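Local coordinates for isoaspartyl dipeptidase (Fervidobacterium islandicum, PDB 7CDH), which probably hydrolyses isoaspartyl (beta-aspartyl) dipeptides as a zinc metallopeptidase of the M38 family, an activity linked to the repair of damaged proteins, at residues T263-I268 with W311-K316; V21-K26 with S366-G371; F11-I16 with L53-I58. All blocks are in the same frame, centred on the assembly; numbering follows the deposited sequence.

Contact 1: T263-I268 with W311-K316; sequences TTIDAI and WYTIRK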
loop_
_atom_site.group_PDB
_atom_site.type_symbol
_atom_site.label_atom_id
_atom_site.label_comp_id
_atom_site.label_asym_id
_atom_site.label_seq_id
_atom_site.Cartn_x
_atom_site.Cartn_y
_atom_site.Cartn_z
ATOM N N THR A 263 -24.774 40.383 15.392
ATOM C CA THR A 263 -24.585 40.011 13.988
ATOM C C THR A 263 -23.201 40.433 13.521
ATOM O O THR A 263 -22.498 41.129 14.267
ATOM C CB THR A 263 -25.660 40.658 13.128
ATOM O OG1 THR A 263 -25.271 42.028 13.061
ATOM C CG2 THR A 263 -27.036 40.440 13.720
ATOM N N THR A 264 -22.858 40.000 12.309
ATOM C CA THR A 264 -21.660 40.429 11.558
ATOM C C THR A 264 -21.649 41.968 11.449
ATOM O O THR A 264 -20.565 42.547 11.545
ATOM C CB THR A 264 -21.575 39.647 10.241
ATOM O OG1 THR A 264 -21.185 38.333 10.631
ATOM C CG2 THR A 264 -20.536 40.188 9.284
ATOM N N ILE A 265 -22.794 42.615 11.254
ATOM C CA ILE A 265 -22.868 44.110 11.209
ATOM C C ILE A 265 -22.317 44.691 12.531
ATOM O O ILE A 265 -21.423 45.569 12.485
ATOM C CB ILE A 265 -24.295 44.644 10.925
ATOM C CG1 ILE A 265 -25.056 43.888 9.828
ATOM C CG2 ILE A 265 -24.202 46.120 10.588
ATOM C CD1 ILE A 265 -24.370 43.914 8.496
ATOM N N ASP A 266 -22.810 44.224 13.676
ATOM C CA ASP A 266 -22.318 44.677 15.001
ATOM C C ASP A 266 -20.821 44.401 15.078
ATOM O O ASP A 266 -20.056 45.287 15.506
ATOM C CB ASP A 266 -23.075 44.004 16.140
ATOM C CG ASP A 266 -24.570 44.278 16.081
ATOM O OD1 ASP A 266 -24.952 45.483 15.888
ATOM O OD2 ASP A 266 -25.348 43.285 16.188
ATOM N N ALA A 267 -20.414 43.202 14.677
ATOM C CA ALA A 267 -19.007 42.765 14.745
ATOM C C ALA A 267 -18.116 43.765 13.991
ATOM O O ALA A 267 -17.078 44.178 14.531
ATOM C CB ALA A 267 -18.919 41.359 14.202
ATOM N N ILE A 268 -18.491 44.126 12.775
ATOM C CA ILE A 268 -17.665 45.006 11.897
ATOM C C ILE A 268 -17.568 46.412 12.527
ATOM O O ILE A 268 -16.492 47.072 12.412
ATOM C CB ILE A 268 -18.258 45.034 10.474
ATOM C CG1 ILE A 268 -18.000 43.700 9.779
ATOM C CG2 ILE A 268 -17.736 46.221 9.651
ATOM C CD1 ILE A 268 -18.685 43.569 8.449
ATOM N N TRP A 311 -21.945 41.668 -0.911
ATOM C CA TRP A 311 -22.301 43.058 -1.254
ATOM C C TRP A 311 -23.477 43.491 -0.371
ATOM O O TRP A 311 -23.523 44.657 0.080
ATOM C CB TRP A 311 -22.584 43.174 -2.746
ATOM C CG TRP A 311 -22.885 44.567 -3.180
ATOM C CD1 TRP A 311 -24.042 44.996 -3.753
ATOM C CD2 TRP A 311 -22.041 45.719 -3.040
ATOM N NE1 TRP A 311 -23.960 46.324 -4.019
ATOM C CE2 TRP A 311 -22.744 46.799 -3.603
ATOM C CE3 TRP A 311 -20.753 45.938 -2.541
ATOM C CZ2 TRP A 311 -22.212 48.089 -3.659
ATOM C CZ3 TRP A 311 -20.233 47.210 -2.577
ATOM C CH2 TRP A 311 -20.952 48.272 -3.131
ATOM N N TYR A 312 -24.358 42.563 -0.050
ATOM C CA TYR A 312 -25.469 42.825 0.886
ATOM C C TYR A 312 -24.891 43.328 2.215
ATOM O O TYR A 312 -25.438 44.305 2.768
ATOM C CB TYR A 312 -26.319 41.569 1.062
ATOM C CG TYR A 312 -27.506 41.739 1.973
ATOM C CD1 TYR A 312 -28.662 42.369 1.552
ATOM C CD2 TYR A 312 -27.469 41.277 3.268
ATOM C CE1 TYR A 312 -29.756 42.507 2.389
ATOM C CE2 TYR A 312 -28.540 41.417 4.122
ATOM C CZ TYR A 312 -29.692 42.029 3.679
ATOM O OH TYR A 312 -30.735 42.145 4.542
ATOM N N THR A 313 -23.866 42.646 2.731
ATOM C CA THR A 313 -23.292 42.892 4.086
ATOM C C THR A 313 -22.570 44.247 4.049
ATOM O O THR A 313 -22.801 45.028 4.941
ATOM C CB THR A 313 -22.451 41.711 4.606
ATOM O OG1 THR A 313 -23.340 40.597 4.790
ATOM C CG2 THR A 313 -21.758 41.997 5.924
ATOM N N ILE A 314 -21.842 44.547 2.986
ATOM C CA ILE A 314 -21.188 45.867 2.788
ATOM C C ILE A 314 -22.256 46.985 2.807
ATOM O O ILE A 314 -22.041 48.012 3.490
ATOM C CB ILE A 314 -20.358 45.850 1.502
ATOM C CG1 ILE A 314 -19.140 44.941 1.653
ATOM C CG2 ILE A 314 -19.948 47.260 1.087
ATOM C CD1 ILE A 314 -18.481 44.613 0.333
ATOM N N ARG A 315 -23.376 46.796 2.120
ATOM C CA ARG A 315 -24.480 47.779 2.067
ATOM C C ARG A 315 -25.076 47.956 3.472
ATOM O O ARG A 315 -25.421 49.103 3.813
ATOM C CB ARG A 315 -25.536 47.369 1.044
ATOM C CG ARG A 315 -25.116 47.650 -0.388
ATOM C CD ARG A 315 -26.221 47.372 -1.370
ATOM N NE ARG A 315 -27.212 48.431 -1.294
ATOM C CZ ARG A 315 -28.213 48.619 -2.162
ATOM N NH1 ARG A 315 -28.372 47.805 -3.193
ATOM N NH2 ARG A 315 -29.050 49.634 -1.994
ATOM N N LYS A 316 -25.157 46.911 4.294
ATOM C CA LYS A 316 -25.736 47.069 5.652
ATOM C C LYS A 316 -24.785 47.872 6.544
ATOM O O LYS A 316 -25.278 48.575 7.444
ATOM C CB LYS A 316 -26.094 45.728 6.294
ATOM C CG LYS A 316 -27.394 45.103 5.805
ATOM C CD LYS A 316 -28.587 46.028 5.751
ATOM C CE LYS A 316 -29.903 45.278 5.824
ATOM N NZ LYS A 316 -30.981 45.934 5.040
#

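Contact 2: V21-K26 with S366-G371; sequences VIFYHK and SVISKG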
loop_
_atom_site.group_PDB
_atom_site.type_symbol
_atom_site.label_atom_id
_atom_site.label_comp_id
_atom_site.label_asym_id
_atom_site.label_seq_id
_atom_site.Cartn_x
_atom_site.Cartn_y
_atom_site.Cartn_z
ATOM N N VAL A 21 -9.371 55.139 -15.788
ATOM C CA VAL A 21 -8.626 53.853 -15.630
ATOM C C VAL A 21 -8.448 53.195 -16.995
ATOM O O VAL A 21 -9.474 52.936 -17.666
ATOM C CB VAL A 21 -9.298 52.881 -14.641
ATOM C CG1 VAL A 21 -8.341 51.753 -14.317
ATOM C CG2 VAL A 21 -9.742 53.554 -13.347
ATOM N N ILE A 22 -7.184 52.990 -17.380
ATOM C CA ILE A 22 -6.754 52.300 -18.632
ATOM C C ILE A 22 -6.208 50.923 -18.243
ATOM O O ILE A 22 -5.298 50.876 -17.387
ATOM C CB ILE A 22 -5.686 53.126 -19.371
ATOM C CG1 ILE A 22 -6.077 54.597 -19.501
ATOM C CG2 ILE A 22 -5.397 52.526 -20.733
ATOM C CD1 ILE A 22 -4.935 55.542 -19.223
ATOM N N PHE A 23 -6.713 49.852 -18.856
ATOM C CA PHE A 23 -6.346 48.456 -18.485
ATOM C C PHE A 23 -6.397 47.526 -19.713
ATOM O O PHE A 23 -7.146 47.797 -20.667
ATOM C CB PHE A 23 -7.251 47.981 -17.342
ATOM C CG PHE A 23 -8.722 48.047 -17.663
ATOM C CD1 PHE A 23 -9.436 49.210 -17.472
ATOM C CD2 PHE A 23 -9.392 46.952 -18.167
ATOM C CE1 PHE A 23 -10.783 49.272 -17.776
ATOM C CE2 PHE A 23 -10.742 47.010 -18.475
ATOM C CZ PHE A 23 -11.436 48.171 -18.278
ATOM N N TYR A 24 -5.551 46.495 -19.703
ATOM C CA TYR A 24 -5.644 45.279 -20.554
ATOM C C TYR A 24 -6.214 44.156 -19.670
ATOM O O TYR A 24 -7.441 44.107 -19.471
ATOM C CB TYR A 24 -4.259 44.945 -21.123
ATOM C CG TYR A 24 -4.222 44.074 -22.356
ATOM C CD1 TYR A 24 -5.258 43.225 -22.704
ATOM C CD2 TYR A 24 -3.113 44.100 -23.187
ATOM C CE1 TYR A 24 -5.207 42.460 -23.862
ATOM C CE2 TYR A 24 -3.047 43.345 -24.346
ATOM C CZ TYR A 24 -4.098 42.520 -24.691
ATOM O OH TYR A 24 -4.021 41.797 -25.850
ATOM N N HIS A 25 -5.333 43.290 -19.164
ATOM C CA HIS A 25 -5.578 42.273 -18.115
ATOM C C HIS A 25 -5.125 42.871 -16.791
ATOM O O HIS A 25 -5.715 42.541 -15.754
ATOM C CB HIS A 25 -4.804 40.975 -18.428
ATOM C CG HIS A 25 -5.279 40.258 -19.657
ATOM N ND1 HIS A 25 -6.133 39.158 -19.600
ATOM C CD2 HIS A 25 -5.031 40.466 -20.971
ATOM C CE1 HIS A 25 -6.381 38.728 -20.823
ATOM N NE2 HIS A 25 -5.718 39.513 -21.683
ATOM N N LYS A 26 -4.100 43.724 -16.847
ATOM C CA LYS A 26 -3.627 44.521 -15.694
ATOM C C LYS A 26 -3.929 46.016 -15.901
ATOM O O LYS A 26 -4.125 46.475 -17.055
ATOM C CB LYS A 26 -2.157 44.191 -15.460
ATOM C CG LYS A 26 -1.908 42.712 -15.197
ATOM C CD LYS A 26 -0.881 42.445 -14.141
ATOM C CE LYS A 26 -0.326 41.040 -14.156
ATOM N NZ LYS A 26 1.131 41.070 -13.872
ATOM N N SER A 366 -21.967 46.925 -13.429
ATOM C CA SER A 366 -20.959 46.307 -14.316
ATOM C C SER A 366 -19.882 45.599 -13.498
ATOM O O SER A 366 -19.631 45.991 -12.337
ATOM C CB SER A 366 -20.441 47.316 -15.302
ATOM O OG SER A 366 -21.517 47.759 -16.113
ATOM N N VAL A 367 -19.350 44.519 -14.064
ATOM C CA VAL A 367 -18.378 43.628 -13.382
ATOM C C VAL A 367 -17.293 43.269 -14.376
ATOM O O VAL A 367 -17.634 42.793 -15.447
ATOM C CB VAL A 367 -19.026 42.367 -12.811
ATOM C CG1 VAL A 367 -17.987 41.534 -12.085
ATOM C CG2 VAL A 367 -20.155 42.719 -11.880
ATOM N N ILE A 368 -16.050 43.533 -13.999
ATOM C CA ILE A 368 -14.865 43.348 -14.872
ATOM C C ILE A 368 -13.872 42.440 -14.137
ATOM O O ILE A 368 -13.657 42.645 -12.927
ATOM C CB ILE A 368 -14.292 44.719 -15.253
ATOM C CG1 ILE A 368 -15.372 45.576 -15.915
ATOM C CG2 ILE A 368 -13.076 44.587 -16.145
ATOM C CD1 ILE A 368 -14.870 46.917 -16.374
ATOM N N SER A 369 -13.373 41.412 -14.836
ATOM C CA SER A 369 -12.396 40.424 -14.315
ATOM C C SER A 369 -11.346 40.196 -15.389
ATOM O O SER A 369 -11.735 39.908 -16.517
ATOM C CB SER A 369 -13.057 39.145 -13.907
ATOM O OG SER A 369 -12.113 38.282 -13.287
ATOM N N LYS A 370 -10.081 40.399 -15.047
ATOM C CA LYS A 370 -8.968 40.259 -15.999
ATOM C C LYS A 370 -9.273 41.158 -17.196
ATOM O O LYS A 370 -8.825 40.846 -18.321
ATOM C CB LYS A 370 -8.810 38.791 -16.408
ATOM C CG LYS A 370 -8.768 37.804 -15.247
ATOM C CD LYS A 370 -8.720 36.340 -15.643
ATOM C CE LYS A 370 -10.031 35.611 -15.410
ATOM N NZ LYS A 370 -9.835 34.153 -15.243
ATOM N N GLY A 371 -10.013 42.237 -16.960
ATOM C CA GLY A 371 -10.232 43.303 -17.959
ATOM C C GLY A 371 -11.283 42.933 -18.978
ATOM O O GLY A 371 -11.385 43.643 -19.960
#

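Contact 3: F11-I16 with L53-I58; sequences FSPEYI and LLPGLI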
loop_
_atom_site.group_PDB
_atom_site.type_symbol
_atom_site.label_atom_id
_atom_site.label_comp_id
_atom_site.label_asym_id
_atom_site.label_seq_id
_atom_site.Cartn_x
_atom_site.Cartn_y
_atom_site.Cartn_z
ATOM N N PHE A 11 -12.889 54.235 -5.987
ATOM C CA PHE A 11 -12.419 53.770 -4.659
ATOM C C PHE A 11 -11.436 52.631 -4.886
ATOM O O PHE A 11 -11.798 51.622 -5.468
ATOM C CB PHE A 11 -13.574 53.322 -3.783
ATOM C CG PHE A 11 -14.587 54.381 -3.462
ATOM C CD1 PHE A 11 -15.517 54.790 -4.399
ATOM C CD2 PHE A 11 -14.641 54.937 -2.197
ATOM C CE1 PHE A 11 -16.478 55.741 -4.082
ATOM C CE2 PHE A 11 -15.603 55.881 -1.879
ATOM C CZ PHE A 11 -16.516 56.285 -2.823
ATOM N N SER A 12 -10.209 52.811 -4.432
ATOM C CA SER A 12 -9.033 52.066 -4.909
ATOM C C SER A 12 -8.622 50.916 -3.974
ATOM O O SER A 12 -7.748 50.133 -4.357
ATOM C CB SER A 12 -7.903 53.057 -5.119
ATOM O OG SER A 12 -7.472 53.595 -3.864
ATOM N N PRO A 13 -9.149 50.695 -2.740
ATOM C CA PRO A 13 -10.361 51.292 -2.174
ATOM C C PRO A 13 -10.331 52.682 -1.487
ATOM O O PRO A 13 -11.421 53.227 -1.255
ATOM C CB PRO A 13 -10.726 50.242 -1.102
ATOM C CG PRO A 13 -9.413 49.742 -0.593
ATOM C CD PRO A 13 -8.551 49.714 -1.822
ATOM N N GLU A 14 -9.162 53.253 -1.187
ATOM C CA GLU A 14 -9.049 54.685 -0.767
ATOM C C GLU A 14 -9.717 55.569 -1.827
ATOM O O GLU A 14 -9.453 55.370 -3.030
ATOM C CB GLU A 14 -7.599 55.146 -0.609
ATOM C CG GLU A 14 -6.958 54.708 0.690
ATOM C CD GLU A 14 -5.434 54.714 0.676
ATOM O OE1 GLU A 14 -4.832 55.595 1.341
ATOM O OE2 GLU A 14 -4.847 53.828 0.009
ATOM N N TYR A 15 -10.557 56.511 -1.400
ATOM C CA TYR A 15 -11.310 57.401 -2.317
ATOM C C TYR A 15 -10.320 58.365 -2.984
ATOM O O TYR A 15 -9.617 59.092 -2.276
ATOM C CB TYR A 15 -12.412 58.154 -1.573
ATOM C CG TYR A 15 -13.180 59.080 -2.473
ATOM C CD1 TYR A 15 -14.082 58.572 -3.384
ATOM C CD2 TYR A 15 -12.972 60.446 -2.455
ATOM C CE1 TYR A 15 -14.779 59.398 -4.245
ATOM C CE2 TYR A 15 -13.668 61.290 -3.306
ATOM C CZ TYR A 15 -14.578 60.763 -4.199
ATOM O OH TYR A 15 -15.296 61.555 -5.039
ATOM N N ILE A 16 -10.223 58.324 -4.308
ATOM C CA ILE A 16 -9.313 59.218 -5.086
ATOM C C ILE A 16 -10.148 60.052 -6.071
ATOM O O ILE A 16 -9.547 60.651 -6.977
ATOM C CB ILE A 16 -8.204 58.406 -5.777
ATOM C CG1 ILE A 16 -8.745 57.456 -6.851
ATOM C CG2 ILE A 16 -7.374 57.672 -4.748
ATOM C CD1 ILE A 16 -7.643 56.780 -7.635
ATOM N N LEU A 53 -16.472 53.216 -9.321
ATOM C CA LEU A 53 -15.555 52.114 -9.682
ATOM C C LEU A 53 -14.863 51.603 -8.407
ATOM O O LEU A 53 -14.122 52.384 -7.779
ATOM C CB LEU A 53 -14.527 52.602 -10.708
ATOM C CG LEU A 53 -13.549 51.528 -11.189
ATOM C CD1 LEU A 53 -14.240 50.542 -12.119
ATOM C CD2 LEU A 53 -12.338 52.124 -11.873
ATOM N N LEU A 54 -15.089 50.323 -8.081
ATOM C CA LEU A 54 -14.572 49.617 -6.882
ATOM C C LEU A 54 -13.630 48.493 -7.338
ATOM O O LEU A 54 -13.653 48.040 -8.482
ATOM C CB LEU A 54 -15.758 49.055 -6.084
ATOM C CG LEU A 54 -16.534 50.006 -5.162
ATOM C CD1 LEU A 54 -16.763 51.378 -5.765
ATOM C CD2 LEU A 54 -17.871 49.404 -4.764
ATOM N N PRO A 55 -12.763 47.962 -6.451
ATOM C CA PRO A 55 -12.023 46.752 -6.772
ATOM C C PRO A 55 -13.027 45.590 -6.732
ATOM O O PRO A 55 -13.938 45.650 -5.937
ATOM C CB PRO A 55 -10.991 46.633 -5.650
ATOM C CG PRO A 55 -11.094 47.948 -4.873
ATOM C CD PRO A 55 -12.508 48.419 -5.079
ATOM N N GLY A 56 -12.858 44.574 -7.591
ATOM C CA GLY A 56 -13.713 43.377 -7.546
ATOM C C GLY A 56 -13.648 42.753 -6.161
ATOM O O GLY A 56 -12.558 42.739 -5.566
ATOM N N LEU A 57 -14.783 42.311 -5.644
ATOM C CA LEU A 57 -14.886 41.685 -4.317
ATOM C C LEU A 57 -14.274 40.273 -4.359
ATOM O O LEU A 57 -14.391 39.549 -5.390
ATOM C CB LEU A 57 -16.369 41.600 -3.967
ATOM C CG LEU A 57 -17.145 42.908 -3.992
ATOM C CD1 LEU A 57 -18.593 42.679 -3.561
ATOM C CD2 LEU A 57 -16.488 43.905 -3.068
ATOM N N ILE A 58 -13.611 39.920 -3.269
ATOM C CA ILE A 58 -12.921 38.622 -3.036
ATOM C C ILE A 58 -13.682 37.928 -1.906
ATOM O O ILE A 58 -13.764 38.524 -0.826
ATOM C CB ILE A 58 -11.461 38.888 -2.659
ATOM C CG1 ILE A 58 -10.749 39.714 -3.734
ATOM C CG2 ILE A 58 -10.745 37.593 -2.348
ATOM C CD1 ILE A 58 -9.402 40.268 -3.279
#

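Contact 1: T263-I268 with W311-K316
Lys316, whose CB meets Ile265 of the other helix, also lays its CG over one face of the Tyr312 ring, 4.2 Å above the ring plane and toward its rim. One residue earlier, Arg315 does the same with Trp311, its CG over one face of the indole, nearer the rim; the indole NE1 bonds to Phe362 O. Both ring contacts are made within helix 309-318, from which Thr313 and Lys316 meet the neighbouring helix. Ile265 does most from the other side. Its CG1 stands anti to the carbonyl carbon (chi1 -43°), and the CD1 beyond it reaches Lys316 CB at 3.3 Å and lies 4.0 Å from Thr313 O. Lys316 begins toward Ile265, but its chain bends away and leaves NZ hydrogen-bonded to a bound glycerol, probably from the crystallisation liquor, and in a long, weak ion pair with Glu319. Beside this pair the Thr264 and Thr313 side chains cross at about a right angle, CG2 to CG2 at 4.0 Å. Ile268 adds its CD1, 4.3 Å from Thr313 CG2. Both threonines show their methyls to each other, while Thr264 OG1 bonds to Ser226 OG and Thr248 O, and Thr313 OG1 to Ala309 O within its own helix. Thr263 and Asp266 form a capping box at the start of helix 264-273, although the bond from Asp266 N to Thr263 OG1 is weak. The two short helix axes approach to 10.2 Å and cross at -57°, an apolar pairing of outer helices on the TIM-barrel fold of the amidohydrolases.

Contact 2: V21-K26 with S366-G371
A two-residue type I' turn, Lys370-Gly371, joins the antiparallel strands 364-369 and 372-376, and the end of strand 19-23 of the neighbouring four-stranded sheet packs against it. Phe23 fills the join. Its CG sits between the backbone N and the carbonyl carbon (chi1 57°), and the ring beyond points its CE2 edge at Gly371 O, which lies 3.7 Å away near the ring plane. The Ile368 side chain crosses that of Phe23 at about a right angle, with CG2 4.1 Å from CE2. Phe354 packs edge-to-face with the same phenyl ring. An alanine in place of Phe23 would probably open a gap beside Ile368 and Gly371 and leave Phe354 without its aromatic partner. Past the strand, Gly371, whose positive phi by itself favours glycine, has its CA 3.3 Å from Tyr24 O in a CA-H...O contact, 177° at the hydrogen. His25 CA-H points likewise to Lys370 O. His25 ND1 is 3.4 Å from Lys370 O, but the angle is too poor for a hydrogen bond. Across the segments the contact thus rests on Phe23-Ile368 apolar packing and weak CA-H...O contacts, while Lys370 NZ is satisfied elsewhere, by Leu121 O and Glu117 O.

Contact 3: F11-I16 with L53-I58
Leu53 makes the backbone link to Phe11. Its carbonyl oxygen accepts from Phe11 N at 2.9 Å, with 160° at the hydrogen and the donor nearly along the C=O axis. The same oxygen lies at the edge of the Phe11 ring, near its plane. Leu53 also has a backbone bond to Lys9, so strand 8-11 and strand 51-59 run parallel here with the regular pairing of such a ladder. Next comes Leu54, whose CA passes 3.7 Å from Phe11 O. Its side chain lies beside that of Phe11 and points the same way, CD1 against the ring's CD1 at 3.9 Å. In both residues CG stands anti to the carbonyl carbon, beside the backbone N (chi1 -61° in Phe11), which helps set the two groups in step. Tyr15 lays CD1 over one face of the phenyl ring, and Pro13 O meets its edge. The backbone of Leu54 bonds instead to Ile355, in the strand on its other flank. Pro55 follows, and the ladder stops: in a parallel pair Phe11 O would look for the N-H of this residue, but a proline has none. Its CD takes the place of that hydrogen, 3.3 Å from Phe11 O, while CG lies 4.0 Å from Ser12 C and 4.3 Å from Pro13 CD. Pro13, after a cis peptide, turns the chain aside, and the turn is held by Glu14 O, which accepts from both Ser12 N and Ser12 OG; the hydroxyl arrives in the carbonyl plane, on a lone pair. The chemistry implies one firm backbone bond at the end of strand 8-11, with apolar contact taking over where the two prolines meet.

Along the chain contact 3 closes before contact 1 opens, contact 2 crosses contact 3, and its long loop encloses contact 1. The centres of contacts 2 and 3 are about 13 Å apart, those of 1 and 3 about 17 Å, and those of 1 and 2 about 27 Å. Contact 3 lies in the middle: Val21 meets Leu53, while Trp311 and Ile314 of helix 309-318 pack on Leu54 and Leu57. Segments 53-58 and 366-371 belong to one large sheet, where strand 354-358 lies between strands 51-59 and 364-369 and pairs antiparallel with each. Strand 51-59 thus runs from the terminal beta region into the barrel, just ahead of zinc ligands His61 and His63.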